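Long-range contacts in O-succinylhomoserine sulfhydrylase (Mycobacterium tuberculosis, PDB 3NDN), which probably catalyses the formation of L-homocysteine from O-succinyl-L-homoserine and hydrogen sulfide, a pyridoxal phosphate-dependent step of methionine biosynthesis: residues S300-Y306 against V329-C335; H369-H375 against L388-R394; S287-I291 against T402-I406. All coordinates share one frame; numbering follows the deposited sequence.

Interaction 1 (S300-Y306 against V329-C335); sequences SVRWVRY and VTFALDC
Strand 303-305 lies antiparallel to strand 329-333, their axes 4.7 Å apart and their directions 163° from each other; Arg-305 pairs with Thr-330 and Val-304 with Phe-331. The bond from Arg-305 N to Thr-330 O is short (2.8 Å) and almost straight, whereas the return bond from Thr-330 N is weak. The strand kinks at Arg-302, yet Arg-302 N still reaches Ala-332 O, and Asp-334 N reaches Ser-300 O at 3.0 Å.

Trp-303 lays its indole over Ala-332. With CG held between its own backbone N and carbonyl carbon (chi1 57°), the ring folds back across the neighbouring strand, and Ala-332 CB forms a CH-pi contact 3.6 Å from the centroid of the five-membered ring of Trp-303. A methyl group is small enough to sit under so large a face. Trp-303 N, by contrast, is buried without a polar partner. On the other face of the sheet Val-304 CG1 meets Val-329 CG1 at 3.9 Å; beta-branched residues suit this extended backbone. Thr-330 OG1 bonds to Pro-178 O. At the exposed end Arg-302 bends at chi3 to bring NE within 3.5 Å of Asp-334 OD1, a weak salt bridge with guanidinium and carboxylate planes 78° apart, while Leu-333 O lies over the face of the guanidinium. Arg-302 NH2 adds a weak bond to Cys-335 O at 2.9 Å.

This is the edge pair of the C-terminal domain's mixed sheet, with helix 277-296 packed through Leu-295 against the Val-304 face.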
ATOM      1  N   SER A 300      24.124  -9.036  39.259  1.00 42.74           N
ATOM      2  CA  SER A 300      22.822  -9.735  39.278  1.00 42.85           C
ATOM      3  C   SER A 300      22.737 -10.920  38.307  1.00 41.91           C
ATOM      4  O   SER A 300      21.743 -11.664  38.310  1.00 41.94           O
ATOM      5  CB  SER A 300      21.676  -8.758  38.974  1.00 43.08           C
ATOM      6  OG  SER A 300      21.546  -7.778  39.986  1.00 45.36           O
ATOM      7  N   VAL A 301      23.776 -11.098  37.490  1.00 40.75           N
ATOM      8  CA  VAL A 301      23.752 -12.057  36.386  1.00 39.87           C
ATOM      9  C   VAL A 301      24.613 -13.308  36.661  1.00 39.14           C
ATOM     10  O   VAL A 301      25.807 -13.186  36.916  1.00 39.68           O
ATOM     11  CB  VAL A 301      24.191 -11.347  35.062  1.00 39.28           C
ATOM     12  CG1 VAL A 301      24.235 -12.311  33.886  1.00 39.18           C
ATOM     13  CG2 VAL A 301      23.256 -10.158  34.753  1.00 38.83           C
ATOM     14  N   ARG A 302      24.003 -14.497  36.597  1.00 38.65           N
ATOM     15  CA  ARG A 302      24.731 -15.784  36.750  1.00 38.79           C
ATOM     16  C   ARG A 302      25.600 -16.189  35.538  1.00 38.11           C
ATOM     17  O   ARG A 302      26.771 -16.534  35.707  1.00 38.03           O
ATOM     18  CB  ARG A 302      23.771 -16.935  37.125  1.00 39.19           C
ATOM     19  CG  ARG A 302      24.486 -18.293  37.386  1.00 41.28           C
ATOM     20  CD  ARG A 302      23.508 -19.425  37.740  1.00 44.66           C
ATOM     21  NE  ARG A 302      22.841 -19.188  39.021  1.00 48.63           N
ATOM     22  CZ  ARG A 302      21.630 -19.643  39.350  1.00 50.56           C
ATOM     23  NH1 ARG A 302      20.911 -20.368  38.495  1.00 51.98           N
ATOM     24  NH2 ARG A 302      21.123 -19.359  40.543  1.00 52.73           N
ATOM     25  N   TRP A 303      25.010 -16.189  34.334  1.00 37.36           N
ATOM     26  CA  TRP A 303      25.717 -16.542  33.093  1.00 36.49           C
ATOM     27  C   TRP A 303      25.099 -15.843  31.873  1.00 35.96           C
ATOM     28  O   TRP A 303      23.930 -15.449  31.902  1.00 34.94           O
ATOM     29  CB  TRP A 303      25.775 -18.069  32.847  1.00 36.81           C
ATOM     30  CG  TRP A 303      24.433 -18.838  32.784  1.00 37.74           C
ATOM     31  CD1 TRP A 303      23.934 -19.686  33.742  1.00 40.09           C
ATOM     32  CD2 TRP A 303      23.470 -18.862  31.699  1.00 38.59           C
ATOM     33  NE1 TRP A 303      22.728 -20.216  33.336  1.00 39.50           N
ATOM     34  CE2 TRP A 303      22.420 -19.730  32.090  1.00 39.09           C
ATOM     35  CE3 TRP A 303      23.394 -18.236  30.443  1.00 37.34           C
ATOM     36  CZ2 TRP A 303      21.303 -19.980  31.276  1.00 38.70           C
ATOM     37  CZ3 TRP A 303      22.270 -18.474  29.630  1.00 37.12           C
ATOM     38  CH2 TRP A 303      21.242 -19.345  30.057  1.00 37.85           C
ATOM     39  N   VAL A 304      25.905 -15.676  30.823  1.00 35.72           N
ATOM     40  CA  VAL A 304      25.439 -15.140  29.537  1.00 35.23           C
ATOM     41  C   VAL A 304      25.713 -16.146  28.411  1.00 35.57           C
ATOM     42  O   VAL A 304      26.719 -16.864  28.436  1.00 35.92           O
ATOM     43  CB  VAL A 304      26.119 -13.771  29.207  1.00 35.39           C
ATOM     44  CG1 VAL A 304      25.622 -13.200  27.854  1.00 35.34           C
ATOM     45  CG2 VAL A 304      25.876 -12.757  30.314  1.00 34.25           C
ATOM     46  N   ARG A 305      24.819 -16.212  27.425  1.00 35.47           N
ATOM     47  CA  ARG A 305      25.098 -16.973  26.209  1.00 35.69           C
ATOM     48  C   ARG A 305      25.030 -16.052  24.984  1.00 34.84           C
ATOM     49  O   ARG A 305      23.991 -15.445  24.710  1.00 34.75           O
ATOM     50  CB  ARG A 305      24.156 -18.186  26.069  1.00 36.46           C
ATOM     51  CG  ARG A 305      24.486 -19.398  26.951  1.00 38.58           C
ATOM     52  CD  ARG A 305      25.754 -20.132  26.492  1.00 41.91           C
ATOM     53  NE  ARG A 305      25.987 -21.347  27.277  1.00 44.88           N
ATOM     54  CZ  ARG A 305      26.708 -21.405  28.402  1.00 46.71           C
ATOM     55  NH1 ARG A 305      27.304 -20.319  28.897  1.00 47.51           N
ATOM     56  NH2 ARG A 305      26.845 -22.561  29.030  1.00 47.24           N
ATOM     57  N   TYR A 306      26.177 -15.910  24.310  1.00 34.21           N
ATOM     58  CA  TYR A 306      26.351 -15.119  23.089  1.00 33.02           C
ATOM     59  C   TYR A 306      27.584 -15.705  22.393  1.00 32.66           C
ATOM     60  O   TYR A 306      28.630 -15.853  23.029  1.00 32.72           O
ATOM     61  CB  TYR A 306      26.555 -13.621  23.405  1.00 32.78           C
ATOM     62  CG  TYR A 306      26.629 -12.706  22.175  1.00 31.60           C
ATOM     63  CD1 TYR A 306      25.491 -12.459  21.388  1.00 31.50           C
ATOM     64  CD2 TYR A 306      27.840 -12.085  21.797  1.00 31.00           C
ATOM     65  CE1 TYR A 306      25.553 -11.625  20.259  1.00 30.25           C
ATOM     66  CE2 TYR A 306      27.908 -11.240  20.674  1.00 30.85           C
ATOM     67  CZ  TYR A 306      26.766 -11.024  19.910  1.00 31.64           C
ATOM     68  OH  TYR A 306      26.848 -10.222  18.789  1.00 31.61           O
ATOM     69  N   VAL A 329      20.771 -11.720  22.717  1.00 30.54           N
ATOM     70  CA  VAL A 329      21.543 -12.065  23.937  1.00 31.03           C
ATOM     71  C   VAL A 329      20.662 -12.788  24.976  1.00 31.44           C
ATOM     72  O   VAL A 329      19.621 -12.265  25.378  1.00 31.61           O
ATOM     73  CB  VAL A 329      22.140 -10.806  24.596  1.00 30.65           C
ATOM     74  CG1 VAL A 329      23.070 -11.183  25.777  1.00 31.62           C
ATOM     75  CG2 VAL A 329      22.879  -9.942  23.558  1.00 31.68           C
ATOM     76  N   THR A 330      21.103 -13.962  25.430  1.00 32.14           N
ATOM     77  CA  THR A 330      20.384 -14.753  26.446  1.00 32.88           C
ATOM     78  C   THR A 330      21.190 -14.735  27.766  1.00 33.78           C
ATOM     79  O   THR A 330      22.418 -14.838  27.736  1.00 33.96           O
ATOM     80  CB  THR A 330      20.159 -16.206  25.933  1.00 32.45           C
ATOM     81  OG1 THR A 330      19.415 -16.171  24.702  1.00 32.78           O
ATOM     82  CG2 THR A 330      19.378 -17.057  26.948  1.00 32.72           C
ATOM     83  N   PHE A 331      20.503 -14.579  28.901  1.00 34.47           N
ATOM     84  CA  PHE A 331      21.156 -14.635  30.233  1.00 35.39           C
ATOM     85  C   PHE A 331      20.277 -15.216  31.355  1.00 36.48           C
ATOM     86  O   PHE A 331      19.059 -15.320  31.213  1.00 36.78           O
ATOM     87  CB  PHE A 331      21.701 -13.259  30.643  1.00 35.31           C
ATOM     88  CG  PHE A 331      20.629 -12.235  30.972  1.00 35.92           C
ATOM     89  CD1 PHE A 331      20.324 -11.938  32.301  1.00 36.73           C
ATOM     90  CD2 PHE A 331      19.951 -11.555  29.960  1.00 35.52           C
ATOM     91  CE1 PHE A 331      19.350 -10.988  32.624  1.00 36.92           C
ATOM     92  CE2 PHE A 331      18.976 -10.594  30.270  1.00 36.74           C
ATOM     93  CZ  PHE A 331      18.671 -10.317  31.606  1.00 36.19           C
ATOM     94  N   ALA A 332      20.913 -15.567  32.480  1.00 37.33           N
ATOM     95  CA  ALA A 332      20.207 -16.084  33.651  1.00 39.06           C
ATOM     96  C   ALA A 332      20.524 -15.269  34.906  1.00 40.09           C
ATOM     97  O   ALA A 332      21.686 -14.905  35.147  1.00 39.60           O
ATOM     98  CB  ALA A 332      20.545 -17.568  33.881  1.00 39.11           C
ATOM     99  N   LEU A 333      19.480 -14.978  35.682  1.00 41.07           N
ATOM    100  CA  LEU A 333      19.603 -14.244  36.936  1.00 43.20           C
ATOM    101  C   LEU A 333      20.226 -15.120  38.022  1.00 44.61           C
ATOM    102  O   LEU A 333      19.973 -16.327  38.069  1.00 44.70           O
ATOM    103  CB  LEU A 333      18.232 -13.727  37.399  1.00 43.08           C
ATOM    104  CG  LEU A 333      17.568 -12.638  36.553  1.00 43.46           C
ATOM    105  CD1 LEU A 333      16.090 -12.515  36.870  1.00 43.46           C
ATOM    106  CD2 LEU A 333      18.258 -11.285  36.701  1.00 44.26           C
ATOM    107  N   ASP A 334      21.031 -14.513  38.891  1.00 46.64           N
ATOM    108  CA  ASP A 334      21.654 -15.245  40.006  1.00 48.88           C
ATOM    109  C   ASP A 334      20.782 -15.143  41.260  1.00 50.45           C
ATOM    110  O   ASP A 334      20.833 -14.148  41.984  1.00 51.13           O
ATOM    111  CB  ASP A 334      23.074 -14.734  40.276  1.00 49.23           C
ATOM    112  CG  ASP A 334      23.843 -15.598  41.296  1.00 51.45           C
ATOM    113  OD1 ASP A 334      23.554 -16.811  41.453  1.00 53.25           O
ATOM    114  OD2 ASP A 334      24.759 -15.055  41.940  1.00 53.75           O
ATOM    115  N   CYS A 335      19.969 -16.171  41.482  1.00 51.65           N
ATOM    116  CA  CYS A 335      19.053 -16.243  42.619  1.00 53.63           C
ATOM    117  C   CYS A 335      18.548 -17.687  42.784  1.00 54.79           C
ATOM    118  O   CYS A 335      18.626 -18.477  41.836  1.00 54.53           O
ATOM    119  CB  CYS A 335      17.876 -15.269  42.439  1.00 53.44           C
ATOM    120  SG  CYS A 335      16.744 -15.671  41.083  1.00 54.05           S
TER

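Interaction 2 (H369-H375 against L388-R394); sequences HPATTTH and LGDGVVR
Leu-388, Pro-370 and His-369 carry this buried contact between the loop that follows strand 366-368 and the turn leading into strand 392-396. Leu-388 reaches in with both methyl groups: CD1 touches Pro-370 CB at 4.0 Å, and CD2 comes against His-375 CB at 3.7 Å, the two side chains crossing at about a right angle. CG stands opposite the backbone N of Leu-388 (chi1 178°), which extends the branched end into the loop.

Pro-370 suits its place because its ring is compact and apolar and it has no N-H to satisfy. Its CB faces Leu-388, its CG approaches Arg-394 CB at 4.2 Å, and its CD lies beside Val-392 O.

His-369 supplies the polar grip. NE2 donates to Asp-390 O at 2.9 Å, nearly straight at 168°; the oxygen lies in the imidazole plane, but the donor stands above the carbonyl plane. ND1 is paired with Thr-372 OG1 at 2.8 Å, so both ring nitrogens are engaged and the rotation of the ring is fixed. Phe-345 meets this ring edge-to-face. A water over one face of His-369 accepts from Ala-371 N and donates to Val-392 O (2.8 Å) and Gly-389 O, joining the loop to the type I turn from Gly-389 to Val-392.

Pro-370 and His-375 both pack on Pro-178, and Arg-394 extends past Thr-374 to Asn-177. With loop 369-375 set against strand 392-394, Arg-394 occupies a place consistent with that of the arginine that receives the substrate carboxylate in relatives among the trans-sulfuration enzymes.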
ATOM      1  N   HIS A 369      10.405 -13.866  28.182  1.00 35.73           N
ATOM      2  CA  HIS A 369      10.717 -14.918  29.161  1.00 36.23           C
ATOM      3  C   HIS A 369      10.394 -16.277  28.528  1.00 36.76           C
ATOM      4  O   HIS A 369       9.217 -16.665  28.474  1.00 36.42           O
ATOM      5  CB  HIS A 369       9.865 -14.707  30.433  1.00 36.95           C
ATOM      6  CG  HIS A 369      10.107 -15.711  31.522  1.00 37.10           C
ATOM      7  ND1 HIS A 369       9.175 -16.667  31.875  1.00 37.93           N
ATOM      8  CD2 HIS A 369      11.154 -15.882  32.365  1.00 37.17           C
ATOM      9  CE1 HIS A 369       9.648 -17.396  32.870  1.00 37.94           C
ATOM     10  NE2 HIS A 369      10.843 -16.935  33.190  1.00 39.28           N
ATOM     11  N   PRO A 370      11.425 -16.998  28.044  1.00 36.60           N
ATOM     12  CA  PRO A 370      11.167 -18.206  27.249  1.00 37.17           C
ATOM     13  C   PRO A 370      10.382 -19.324  27.942  1.00 38.45           C
ATOM     14  O   PRO A 370       9.568 -19.971  27.291  1.00 38.57           O
ATOM     15  CB  PRO A 370      12.570 -18.681  26.864  1.00 37.07           C
ATOM     16  CG  PRO A 370      13.405 -17.414  26.868  1.00 36.60           C
ATOM     17  CD  PRO A 370      12.856 -16.622  28.023  1.00 36.68           C
ATOM     18  N   ALA A 371      10.605 -19.537  29.242  1.00 39.54           N
ATOM     19  CA  ALA A 371       9.950 -20.636  29.975  1.00 41.88           C
ATOM     20  C   ALA A 371       8.413 -20.543  30.011  1.00 43.05           C
ATOM     21  O   ALA A 371       7.731 -21.560  30.176  1.00 43.75           O
ATOM     22  CB  ALA A 371      10.527 -20.769  31.403  1.00 41.86           C
ATOM     23  N   THR A 372       7.872 -19.335  29.846  1.00 44.18           N
ATOM     24  CA  THR A 372       6.417 -19.141  29.820  1.00 45.82           C
ATOM     25  C   THR A 372       5.866 -18.699  28.445  1.00 46.85           C
ATOM     26  O   THR A 372       4.660 -18.523  28.290  1.00 47.14           O
ATOM     27  CB  THR A 372       5.948 -18.156  30.929  1.00 45.88           C
ATOM     28  OG1 THR A 372       6.619 -16.896  30.778  1.00 44.38           O
ATOM     29  CG2 THR A 372       6.232 -18.732  32.335  1.00 46.60           C
ATOM     30  N   THR A 373       6.749 -18.520  27.465  1.00 48.44           N
ATOM     31  CA  THR A 373       6.365 -18.096  26.105  1.00 50.10           C
ATOM     32  C   THR A 373       7.050 -18.938  25.004  1.00 51.77           C
ATOM     33  O   THR A 373       6.507 -19.955  24.578  1.00 52.18           O
ATOM     34  CB  THR A 373       6.681 -16.601  25.851  1.00 49.57           C
ATOM     35  OG1 THR A 373       8.084 -16.371  26.034  1.00 48.70           O
ATOM     36  CG2 THR A 373       5.889 -15.690  26.779  1.00 49.96           C
ATOM     37  N   THR A 374       8.233 -18.503  24.548  1.00 53.74           N
ATOM     38  CA  THR A 374       9.045 -19.215  23.530  1.00 55.87           C
ATOM     39  C   THR A 374       8.925 -20.746  23.631  1.00 57.70           C
ATOM     40  O   THR A 374       8.604 -21.412  22.643  1.00 57.89           O
ATOM     41  CB  THR A 374      10.559 -18.809  23.610  1.00 55.60           C
ATOM     42  OG1 THR A 374      10.682 -17.389  23.764  1.00 56.23           O
ATOM     43  CG2 THR A 374      11.333 -19.237  22.358  1.00 55.95           C
ATOM     44  N   HIS A 375       9.154 -21.286  24.830  1.00 59.87           N
ATOM     45  CA  HIS A 375       9.201 -22.735  25.055  1.00 61.98           C
ATOM     46  C   HIS A 375       8.160 -23.234  26.060  1.00 63.61           C
ATOM     47  O   HIS A 375       8.467 -24.049  26.935  1.00 64.12           O
ATOM     48  CB  HIS A 375      10.615 -23.150  25.497  1.00 62.11           C
ATOM     49  CG  HIS A 375      11.589 -23.264  24.368  1.00 62.44           C
ATOM     50  ND1 HIS A 375      11.776 -22.262  23.442  1.00 62.64           N
ATOM     51  CD2 HIS A 375      12.434 -24.261  24.016  1.00 63.35           C
ATOM     52  CE1 HIS A 375      12.684 -22.640  22.561  1.00 62.96           C
ATOM     53  NE2 HIS A 375      13.105 -23.847  22.890  1.00 63.23           N
ATOM     54  N   LEU A 388      17.161 -24.663  30.525  1.00 50.15           N
ATOM     55  CA  LEU A 388      16.303 -23.479  30.463  1.00 48.56           C
ATOM     56  C   LEU A 388      15.440 -23.274  31.724  1.00 48.35           C
ATOM     57  O   LEU A 388      14.243 -23.605  31.738  1.00 48.64           O
ATOM     58  CB  LEU A 388      15.441 -23.517  29.185  1.00 47.98           C
ATOM     59  CG  LEU A 388      14.420 -22.408  28.923  1.00 47.45           C
ATOM     60  CD1 LEU A 388      15.104 -21.066  28.751  1.00 46.18           C
ATOM     61  CD2 LEU A 388      13.555 -22.740  27.703  1.00 47.57           C
ATOM     62  N   GLY A 389      16.047 -22.717  32.774  1.00 47.49           N
ATOM     63  CA  GLY A 389      15.335 -22.461  34.038  1.00 46.75           C
ATOM     64  C   GLY A 389      14.381 -21.272  34.003  1.00 45.74           C
ATOM     65  O   GLY A 389      14.350 -20.514  33.025  1.00 44.57           O
ATOM     66  N   ASP A 390      13.609 -21.106  35.081  1.00 45.06           N
ATOM     67  CA  ASP A 390      12.660 -19.996  35.223  1.00 44.62           C
ATOM     68  C   ASP A 390      13.348 -18.631  35.400  1.00 43.28           C
ATOM     69  O   ASP A 390      12.683 -17.595  35.375  1.00 43.08           O
ATOM     70  CB  ASP A 390      11.688 -20.246  36.392  1.00 46.11           C
ATOM     71  CG  ASP A 390      10.510 -21.167  36.021  1.00 49.31           C
ATOM     72  OD1 ASP A 390      10.025 -21.154  34.858  1.00 52.62           O
ATOM     73  OD2 ASP A 390      10.029 -21.880  36.925  1.00 52.00           O
ATOM     74  N   GLY A 391      14.670 -18.638  35.565  1.00 42.49           N
ATOM     75  CA  GLY A 391      15.466 -17.401  35.686  1.00 41.51           C
ATOM     76  C   GLY A 391      16.079 -16.872  34.394  1.00 39.98           C
ATOM     77  O   GLY A 391      16.835 -15.896  34.404  1.00 39.57           O
ATOM     78  N   VAL A 392      15.722 -17.486  33.268  1.00 39.32           N
ATOM     79  CA  VAL A 392      16.317 -17.128  31.972  1.00 37.92           C
ATOM     80  C   VAL A 392      15.515 -16.037  31.234  1.00 37.05           C
ATOM     81  O   VAL A 392      14.281 -16.108  31.158  1.00 37.41           O
ATOM     82  CB  VAL A 392      16.495 -18.385  31.080  1.00 38.08           C
ATOM     83  CG1 VAL A 392      16.958 -18.009  29.693  1.00 36.73           C
ATOM     84  CG2 VAL A 392      17.484 -19.362  31.724  1.00 37.86           C
ATOM     85  N   VAL A 393      16.237 -15.034  30.721  1.00 35.61           N
ATOM     86  CA  VAL A 393      15.689 -13.873  29.970  1.00 34.99           C
ATOM     87  C   VAL A 393      16.400 -13.738  28.600  1.00 34.12           C
ATOM     88  O   VAL A 393      17.609 -13.983  28.505  1.00 34.03           O
ATOM     89  CB  VAL A 393      15.832 -12.553  30.809  1.00 35.03           C
ATOM     90  CG1 VAL A 393      15.351 -11.327  30.038  1.00 34.45           C
ATOM     91  CG2 VAL A 393      15.059 -12.667  32.130  1.00 36.22           C
ATOM     92  N   ARG A 394      15.647 -13.394  27.543  1.00 33.44           N
ATOM     93  CA  ARG A 394      16.196 -13.195  26.178  1.00 32.59           C
ATOM     94  C   ARG A 394      15.950 -11.765  25.644  1.00 31.96           C
ATOM     95  O   ARG A 394      14.801 -11.304  25.633  1.00 30.95           O
ATOM     96  CB  ARG A 394      15.566 -14.191  25.196  1.00 32.33           C
ATOM     97  CG  ARG A 394      16.327 -14.316  23.869  1.00 32.57           C
ATOM     98  CD  ARG A 394      15.524 -15.057  22.794  1.00 33.79           C
ATOM     99  NE  ARG A 394      14.355 -14.301  22.330  1.00 34.48           N
ATOM    100  CZ  ARG A 394      13.434 -14.784  21.494  1.00 35.77           C
ATOM    101  NH1 ARG A 394      13.525 -16.033  21.035  1.00 34.69           N
ATOM    102  NH2 ARG A 394      12.403 -14.025  21.127  1.00 34.83           N
TER
HETATM  103  O   HOH W   1      12.832 -18.509  30.906  1.00 21.23           O

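Interaction 3 (S287-I291 against T402-I406); sequences SAQRI and TDDLI
Ile-291 fits against Leu-405 and Ile-406 in the buried half of this contact, where the axes of segments 287-291 and 402-406 pass 10.4 Å apart, crossing at -36°. Ile-291 and Ile-406 lie side by side, pointing opposite ways, CG1 to CG1 at 4.1 Å, while Ile-291 CD1 meets Leu-405 CD1 at 4.2 Å. These branched aliphatic chains fill the gap at one end. At the other, the CA atoms of Ser-287 and Thr-402 are only 5.9 Å apart, and small hydroxyls suit the place: Ser-287 OG and Thr-402 OG1 stand 3.1 Å from each other.

The solvent side is looser and charged. Arg-290, bent at chi3 (56°), spreads its guanidinium over Thr-402, whose CG2 lies 3.7 Å above the centre of that plane. Its NH2 then donates to Asp-403 OD1 at 3.1 Å in a salt bridge, with the oxygen near the guanidinium plane but the carboxylate turned 71° from it. One turn on, Ile-406 CD1 approaches the same NH2.

The apolar trio and the arginine lying over Thr-402 thus both contribute to holding the helices together, with a single-pronged ion pair at the exposed edge, probably weakened by solvent.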
ATOM      1  N   SER A 287      26.236  -3.579  18.678  1.00 31.05           N
ATOM      2  CA  SER A 287      25.468  -3.197  19.866  1.00 31.68           C
ATOM      3  C   SER A 287      25.223  -4.409  20.783  1.00 31.61           C
ATOM      4  O   SER A 287      25.413  -4.327  22.010  1.00 30.80           O
ATOM      5  CB  SER A 287      24.149  -2.533  19.438  1.00 31.89           C
ATOM      6  OG  SER A 287      23.379  -2.117  20.558  1.00 33.50           O
ATOM      7  N   ALA A 288      24.855  -5.541  20.187  1.00 31.05           N
ATOM      8  CA  ALA A 288      24.626  -6.778  20.964  1.00 31.71           C
ATOM      9  C   ALA A 288      25.922  -7.274  21.668  1.00 32.22           C
ATOM     10  O   ALA A 288      25.885  -7.746  22.828  1.00 32.33           O
ATOM     11  CB  ALA A 288      24.042  -7.849  20.073  1.00 31.55           C
ATOM     12  N   GLN A 289      27.067  -7.135  20.986  1.00 32.00           N
ATOM     13  CA  GLN A 289      28.383  -7.483  21.571  1.00 32.99           C
ATOM     14  C   GLN A 289      28.638  -6.663  22.841  1.00 32.93           C
ATOM     15  O   GLN A 289      29.083  -7.209  23.852  1.00 32.27           O
ATOM     16  CB  GLN A 289      29.500  -7.237  20.538  1.00 33.08           C
ATOM     17  CG  GLN A 289      30.927  -7.543  21.011  1.00 35.28           C
ATOM     18  CD  GLN A 289      31.296  -9.013  20.897  1.00 36.55           C
ATOM     19  OE1 GLN A 289      31.042  -9.661  19.879  1.00 35.89           O
ATOM     20  NE2 GLN A 289      31.938  -9.537  21.933  1.00 36.94           N
ATOM     21  N   ARG A 290      28.366  -5.355  22.787  1.00 32.90           N
ATOM     22  CA  ARG A 290      28.534  -4.476  23.956  1.00 34.26           C
ATOM     23  C   ARG A 290      27.585  -4.830  25.109  1.00 33.73           C
ATOM     24  O   ARG A 290      27.970  -4.775  26.277  1.00 34.07           O
ATOM     25  CB  ARG A 290      28.361  -2.982  23.591  1.00 34.55           C
ATOM     26  CG  ARG A 290      29.534  -2.325  22.852  1.00 37.93           C
ATOM     27  CD  ARG A 290      29.324  -0.799  22.683  1.00 43.64           C
ATOM     28  NE  ARG A 290      29.097  -0.141  23.971  1.00 47.88           N
ATOM     29  CZ  ARG A 290      28.631   1.097  24.146  1.00 50.32           C
ATOM     30  NH1 ARG A 290      28.329   1.875  23.113  1.00 50.98           N
ATOM     31  NH2 ARG A 290      28.464   1.562  25.380  1.00 51.79           N
ATOM     32  N   ILE A 291      26.340  -5.156  24.774  1.00 33.55           N
ATOM     33  CA  ILE A 291      25.312  -5.533  25.766  1.00 32.96           C
ATOM     34  C   ILE A 291      25.644  -6.877  26.447  1.00 33.41           C
ATOM     35  O   ILE A 291      25.469  -7.028  27.667  1.00 33.97           O
ATOM     36  CB  ILE A 291      23.858  -5.486  25.128  1.00 32.70           C
ATOM     37  CG1 ILE A 291      23.430  -4.030  24.894  1.00 32.29           C
ATOM     38  CG2 ILE A 291      22.805  -6.189  26.020  1.00 32.78           C
ATOM     39  CD1 ILE A 291      22.274  -3.834  23.881  1.00 30.26           C
ATOM     40  N   THR A 402      23.067   2.574  22.056  1.00 35.57           N
ATOM     41  CA  THR A 402      23.520   1.482  22.940  1.00 35.47           C
ATOM     42  C   THR A 402      23.537   1.909  24.416  1.00 35.84           C
ATOM     43  O   THR A 402      23.209   1.122  25.315  1.00 34.81           O
ATOM     44  CB  THR A 402      24.904   0.914  22.506  1.00 35.55           C
ATOM     45  OG1 THR A 402      24.861   0.578  21.113  1.00 36.16           O
ATOM     46  CG2 THR A 402      25.256  -0.343  23.308  1.00 35.18           C
ATOM     47  N   ASP A 403      23.904   3.163  24.655  1.00 36.16           N
ATOM     48  CA  ASP A 403      23.921   3.724  26.008  1.00 37.10           C
ATOM     49  C   ASP A 403      22.521   3.823  26.629  1.00 36.08           C
ATOM     50  O   ASP A 403      22.362   3.637  27.826  1.00 36.13           O
ATOM     51  CB  ASP A 403      24.578   5.115  26.004  1.00 38.45           C
ATOM     52  CG  ASP A 403      26.065   5.072  25.659  1.00 41.36           C
ATOM     53  OD1 ASP A 403      26.738   4.042  25.929  1.00 44.16           O
ATOM     54  OD2 ASP A 403      26.560   6.102  25.141  1.00 46.10           O
ATOM     55  N   ASP A 404      21.510   4.135  25.817  1.00 35.36           N
ATOM     56  CA  ASP A 404      20.135   4.245  26.310  1.00 34.50           C
ATOM     57  C   ASP A 404      19.594   2.846  26.682  1.00 33.61           C
ATOM     58  O   ASP A 404      18.842   2.708  27.653  1.00 33.62           O
ATOM     59  CB  ASP A 404      19.202   4.909  25.266  1.00 34.82           C
ATOM     60  CG  ASP A 404      19.484   6.414  25.046  1.00 37.15           C
ATOM     61  OD1 ASP A 404      19.971   7.106  25.964  1.00 38.50           O
ATOM     62  OD2 ASP A 404      19.182   6.920  23.935  1.00 38.32           O
ATOM     63  N   LEU A 405      19.974   1.824  25.910  1.00 32.12           N
ATOM     64  CA  LEU A 405      19.544   0.435  26.174  1.00 31.36           C
ATOM     65  C   LEU A 405      20.192  -0.138  27.449  1.00 31.72           C
ATOM     66  O   LEU A 405      19.521  -0.795  28.258  1.00 31.34           O
ATOM     67  CB  LEU A 405      19.819  -0.469  24.970  1.00 31.14           C
ATOM     68  CG  LEU A 405      18.993  -0.215  23.686  1.00 29.83           C
ATOM     69  CD1 LEU A 405      19.599  -0.927  22.487  1.00 30.38           C
ATOM     70  CD2 LEU A 405      17.526  -0.650  23.885  1.00 29.69           C
ATOM     71  N   ILE A 406      21.489   0.100  27.605  1.00 31.62           N
ATOM     72  CA  ILE A 406      22.225  -0.311  28.821  1.00 32.24           C
ATOM     73  C   ILE A 406      21.657   0.330  30.090  1.00 33.02           C
ATOM     74  O   ILE A 406      21.474  -0.355  31.099  1.00 34.53           O
ATOM     75  CB  ILE A 406      23.762  -0.096  28.675  1.00 32.10           C
ATOM     76  CG1 ILE A 406      24.334  -1.165  27.734  1.00 30.88           C
ATOM     77  CG2 ILE A 406      24.465  -0.186  30.051  1.00 32.79           C
ATOM     78  CD1 ILE A 406      25.725  -0.879  27.179  1.00 31.33           C
TER

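How the interactions relate
The three contacts belong to one C-terminal domain. Interactions 1 and 2, with centres about 12 Å apart, share a sheet: Phe-331 O lies 2.9 Å from Val-393 N and Leu-333 N lies 3.1 Å from Gly-391 O, so strand 328-333 is common ground between them. Interaction 3 closes a chain loop within which both others lie; its centre is about 15 Å from that of interaction 1, which it touches where Tyr-306 CE2 meets Gln-289 OE1 at 3.6 Å. From interaction 2 its nearest atoms are about 9 Å away. Interaction 2 is probably the one closest to function, through Arg-394 and Asn-177, and it also packs against Glu-63 and Phe-66 of a neighbouring subunit.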